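Local coordinates for protein glutaredoxin, CPYC type (Chlamydomonas reinhardtii, PDB 7NCV) that probably works as a glutathione-dependent disulfide oxidoreductase, passing electrons through a redox-active pair of cysteines, at residues 17-22 with 35-40. Sequence-based numbering, arbitrary orientation.
Sequences NKVIVY and NALNQF
Leu37 of helix 28-41 meets two valines of strand 19-23 through its methyls. Its CD1 presses on Val21 CG2 at 3.6 Å, the closest approach between 17-22 and 35-40, and also lies 4.2 Å from Val19 CG1, while CD2 meets Val19 CG1 alone at 4.1 Å. The approaches differ: Leu37 and Val19 come tip to tip, whereas Leu37 and Val21 slide past each other in opposite directions, the leucine reaching toward the strand and the valine toward the helix. CB of Leu37 already points at the strand; with CG opposite the carbonyl carbon (chi1 -75°) the isopropyl end reaches both valines. Both valines share one rotamer yet offer different branches: Val19 touches through CG1, the methyl opposite its backbone N (chi1 177°), and Val21 through CG2, the methyl beside its own backbone N. With CA atoms 9.1 Å apart at Val19 and Leu37, side chains alone span the gap. Alternation along the strand turns Ile20 to the other face, where it packs on Ala13 and Val14 of helix 3-16. Within the buried patch of three residues the CD1-CG2 contact is tight and Val19 sits more slackly. Around it, Tyr45 touches both Val19 and Leu37, Leu101 and Leu97 of helix 96-103 close over Val19 and Leu37 respectively, and Pro73 lies against Val21. The loose side is the outer helix surface, where Asn35 and Gln39 are exposed; Lys18, just before the strand, is exposed too. The contact joins the first strand and the helix of the beta-alpha-beta unit completed by strand 46-49, part of the thioredoxin-type fold of glutaredoxins. No hydrogen bond or charge links the segments, consistent with apolar burial helping to seat the helix that starts within the CxxC motif against the sheet.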
ATOM      1  N   ASN A  17      -1.213   5.188  -9.464  1.00 18.94           N
ATOM      2  CA  ASN A  17      -2.069   4.021  -9.224  1.00 18.65           C
ATOM      3  C   ASN A  17      -3.175   4.443  -8.293  1.00 18.29           C
ATOM      4  O   ASN A  17      -2.917   5.113  -7.281  1.00 20.41           O
ATOM      5  CB  ASN A  17      -1.320   2.861  -8.577  1.00 17.87           C
ATOM      6  CG  ASN A  17      -0.447   2.173  -9.581  1.00 25.37           C
ATOM      7  OD1 ASN A  17      -0.963   1.346 -10.365  1.00 29.70           O
ATOM      8  ND2 ASN A  17       0.813   2.632  -9.721  1.00 23.18           N
ATOM      9  N   LYS A  18      -4.414   4.061  -8.609  1.00 17.23           N
ATOM     10  CA  LYS A  18      -5.487   4.405  -7.670  1.00 17.96           C
ATOM     11  C   LYS A  18      -5.299   3.732  -6.318  1.00 16.31           C
ATOM     12  O   LYS A  18      -5.607   4.346  -5.293  1.00 18.11           O
ATOM     13  CB  LYS A  18      -6.845   4.037  -8.264  1.00 18.13           C
ATOM     14  CG  LYS A  18      -7.184   4.845  -9.554  1.00 20.72           C
ATOM     15  CD  LYS A  18      -8.554   4.477 -10.045  1.00 24.75           C
ATOM     16  CE  LYS A  18      -8.808   5.145 -11.389  1.00 30.49           C
ATOM     17  NZ  LYS A  18      -9.068   6.597 -11.232  1.00 37.81           N
ATOM     18  N   VAL A  19      -4.824   2.498  -6.304  1.00 16.27           N
ATOM     19  CA  VAL A  19      -4.620   1.744  -5.058  1.00 15.07           C
ATOM     20  C   VAL A  19      -3.320   0.966  -5.231  1.00 16.96           C
ATOM     21  O   VAL A  19      -3.152   0.286  -6.267  1.00 17.58           O
ATOM     22  CB  VAL A  19      -5.762   0.739  -4.828  1.00 15.75           C
ATOM     23  CG1 VAL A  19      -5.510  -0.102  -3.564  1.00 15.51           C
ATOM     24  CG2 VAL A  19      -7.112   1.449  -4.778  1.00 18.35           C
ATOM     25  N   ILE A  20      -2.394   1.107  -4.287  1.00 15.77           N
ATOM     26  CA  ILE A  20      -1.145   0.355  -4.375  1.00 14.42           C
ATOM     27  C   ILE A  20      -0.757  -0.047  -2.945  1.00 15.57           C
ATOM     28  O   ILE A  20      -0.906   0.732  -1.988  1.00 17.25           O
ATOM     29  CB  ILE A  20      -0.025   1.150  -5.104  1.00 16.39           C
ATOM     30  CG1 ILE A  20       1.274   0.339  -5.146  1.00 15.52           C
ATOM     31  CG2 ILE A  20       0.223   2.512  -4.416  1.00 19.29           C
ATOM     32  CD1 ILE A  20       2.325   0.953  -6.154  1.00 17.85           C
ATOM     33  N   VAL A  21      -0.263  -1.265  -2.797  1.00 14.78           N
ATOM     34  CA  VAL A  21       0.132  -1.826  -1.507  1.00 14.19           C
ATOM     35  C   VAL A  21       1.577  -2.271  -1.657  1.00 15.43           C
ATOM     36  O   VAL A  21       1.877  -3.088  -2.548  1.00 17.41           O
ATOM     37  CB  VAL A  21      -0.704  -3.051  -1.157  1.00 15.73           C
ATOM     38  CG1 VAL A  21      -0.277  -3.589   0.242  1.00 17.23           C
ATOM     39  CG2 VAL A  21      -2.191  -2.719  -1.192  1.00 18.34           C
ATOM     40  N   TYR A  22       2.466  -1.785  -0.786  1.00 15.02           N
ATOM     41  CA  TYR A  22       3.807  -2.318  -0.656  1.00 16.14           C
ATOM     42  C   TYR A  22       3.754  -3.416   0.389  1.00 16.64           C
ATOM     43  O   TYR A  22       3.180  -3.223   1.476  1.00 17.86           O
ATOM     44  CB  TYR A  22       4.773  -1.203  -0.242  1.00 16.72           C
ATOM     45  CG  TYR A  22       5.046  -0.335  -1.444  1.00 16.90           C
ATOM     46  CD1 TYR A  22       6.065  -0.674  -2.332  1.00 17.16           C
ATOM     47  CD2 TYR A  22       4.180   0.710  -1.786  1.00 16.98           C
ATOM     48  CE1 TYR A  22       6.280   0.031  -3.534  1.00 18.57           C
ATOM     49  CE2 TYR A  22       4.389   1.468  -2.962  1.00 18.31           C
ATOM     50  CZ  TYR A  22       5.446   1.115  -3.813  1.00 18.72           C
ATOM     51  OH  TYR A  22       5.652   1.845  -4.994  1.00 19.91           O
ATOM     52  N   ASN A  35      -6.816  -8.783   2.031  1.00 16.28           N
ATOM     53  CA  ASN A  35      -8.151  -9.357   2.165  1.00 16.80           C
ATOM     54  C   ASN A  35      -9.181  -8.245   2.310  1.00 18.07           C
ATOM     55  O   ASN A  35     -10.306  -8.363   1.788  1.00 20.16           O
ATOM     56  CB  ASN A  35      -8.201 -10.285   3.366  1.00 18.11           C
ATOM     57  CG  ASN A  35      -7.590 -11.641   3.068  1.00 23.33           C
ATOM     58  OD1 ASN A  35      -7.305 -11.989   1.923  1.00 30.12           O
ATOM     59  ND2 ASN A  35      -7.389 -12.436   4.159  1.00 30.36           N
ATOM     60  N   ALA A  36      -8.815  -7.156   3.012  1.00 16.98           N
ATOM     61  CA  ALA A  36      -9.724  -6.024   3.169  1.00 17.17           C
ATOM     62  C   ALA A  36     -10.045  -5.380   1.821  1.00 16.96           C
ATOM     63  O   ALA A  36     -11.229  -5.161   1.482  1.00 18.09           O
ATOM     64  CB  ALA A  36      -9.137  -5.020   4.151  1.00 18.72           C
ATOM     65  N   LEU A  37      -9.008  -5.081   1.052  1.00 16.05           N
ATOM     66  CA  LEU A  37      -9.210  -4.531  -0.285  1.00 16.06           C
ATOM     67  C   LEU A  37      -9.996  -5.504  -1.156  1.00 16.37           C
ATOM     68  O   LEU A  37     -10.823  -5.066  -1.983  1.00 17.79           O
ATOM     69  CB  LEU A  37      -7.827  -4.239  -0.863  1.00 15.14           C
ATOM     70  CG  LEU A  37      -7.199  -2.996  -0.234  1.00 15.70           C
ATOM     71  CD1 LEU A  37      -5.695  -2.997  -0.574  1.00 19.45           C
ATOM     72  CD2 LEU A  37      -7.859  -1.637  -0.608  1.00 17.77           C
ATOM     73  N   ASN A  38      -9.717  -6.804  -1.036  1.00 15.96           N
ATOM     74  CA  ASN A  38     -10.380  -7.815  -1.884  1.00 17.32           C
ATOM     75  C   ASN A  38     -11.881  -7.900  -1.618  1.00 18.92           C
ATOM     76  O   ASN A  38     -12.620  -8.474  -2.441  1.00 21.34           O
ATOM     77  CB  ASN A  38      -9.745  -9.186  -1.679  1.00 19.57           C
ATOM     78  CG  ASN A  38      -8.348  -9.250  -2.232  1.00 19.09           C
ATOM     79  OD1 ASN A  38      -7.889  -8.378  -2.974  1.00 19.91           O
ATOM     80  ND2 ASN A  38      -7.670 -10.328  -1.891  1.00 23.12           N
ATOM     81  N   GLN A  39     -12.369  -7.356  -0.482  1.00 17.47           N
ATOM     82  CA  GLN A  39     -13.813  -7.289  -0.286  1.00 19.55           C
ATOM     83  C   GLN A  39     -14.489  -6.389  -1.314  1.00 20.47           C
ATOM     84  O   GLN A  39     -15.711  -6.547  -1.558  1.00 24.06           O
ATOM     85  CB  GLN A  39     -14.148  -6.764   1.114  1.00 21.81           C
ATOM     86  CG  GLN A  39     -13.570  -7.592   2.233  1.00 28.40           C
ATOM     87  CD  GLN A  39     -13.953  -7.000   3.611  1.00 62.45           C
ATOM     88  OE1 GLN A  39     -13.242  -7.177   4.610  1.00 41.53           O
ATOM     89  NE2 GLN A  39     -15.078  -6.289   3.653  1.00 31.92           N
ATOM     90  N   PHE A  40     -13.732  -5.461  -1.914  1.00 19.11           N
ATOM     91  CA  PHE A  40     -14.281  -4.464  -2.821  1.00 19.45           C
ATOM     92  C   PHE A  40     -13.706  -4.511  -4.219  1.00 19.36           C
ATOM     93  O   PHE A  40     -14.468  -4.284  -5.159  1.00 21.37           O
ATOM     94  CB  PHE A  40     -14.059  -3.069  -2.255  1.00 18.56           C
ATOM     95  CG  PHE A  40     -14.647  -2.924  -0.859  1.00 19.39           C
ATOM     96  CD1 PHE A  40     -16.013  -2.741  -0.699  1.00 24.78           C
ATOM     97  CD2 PHE A  40     -13.828  -3.055   0.261  1.00 19.35           C
ATOM     98  CE1 PHE A  40     -16.565  -2.648   0.625  1.00 24.67           C
ATOM     99  CE2 PHE A  40     -14.388  -2.972   1.544  1.00 21.08           C
ATOM    100  CZ  PHE A  40     -15.737  -2.777   1.701  1.00 22.85           C
TER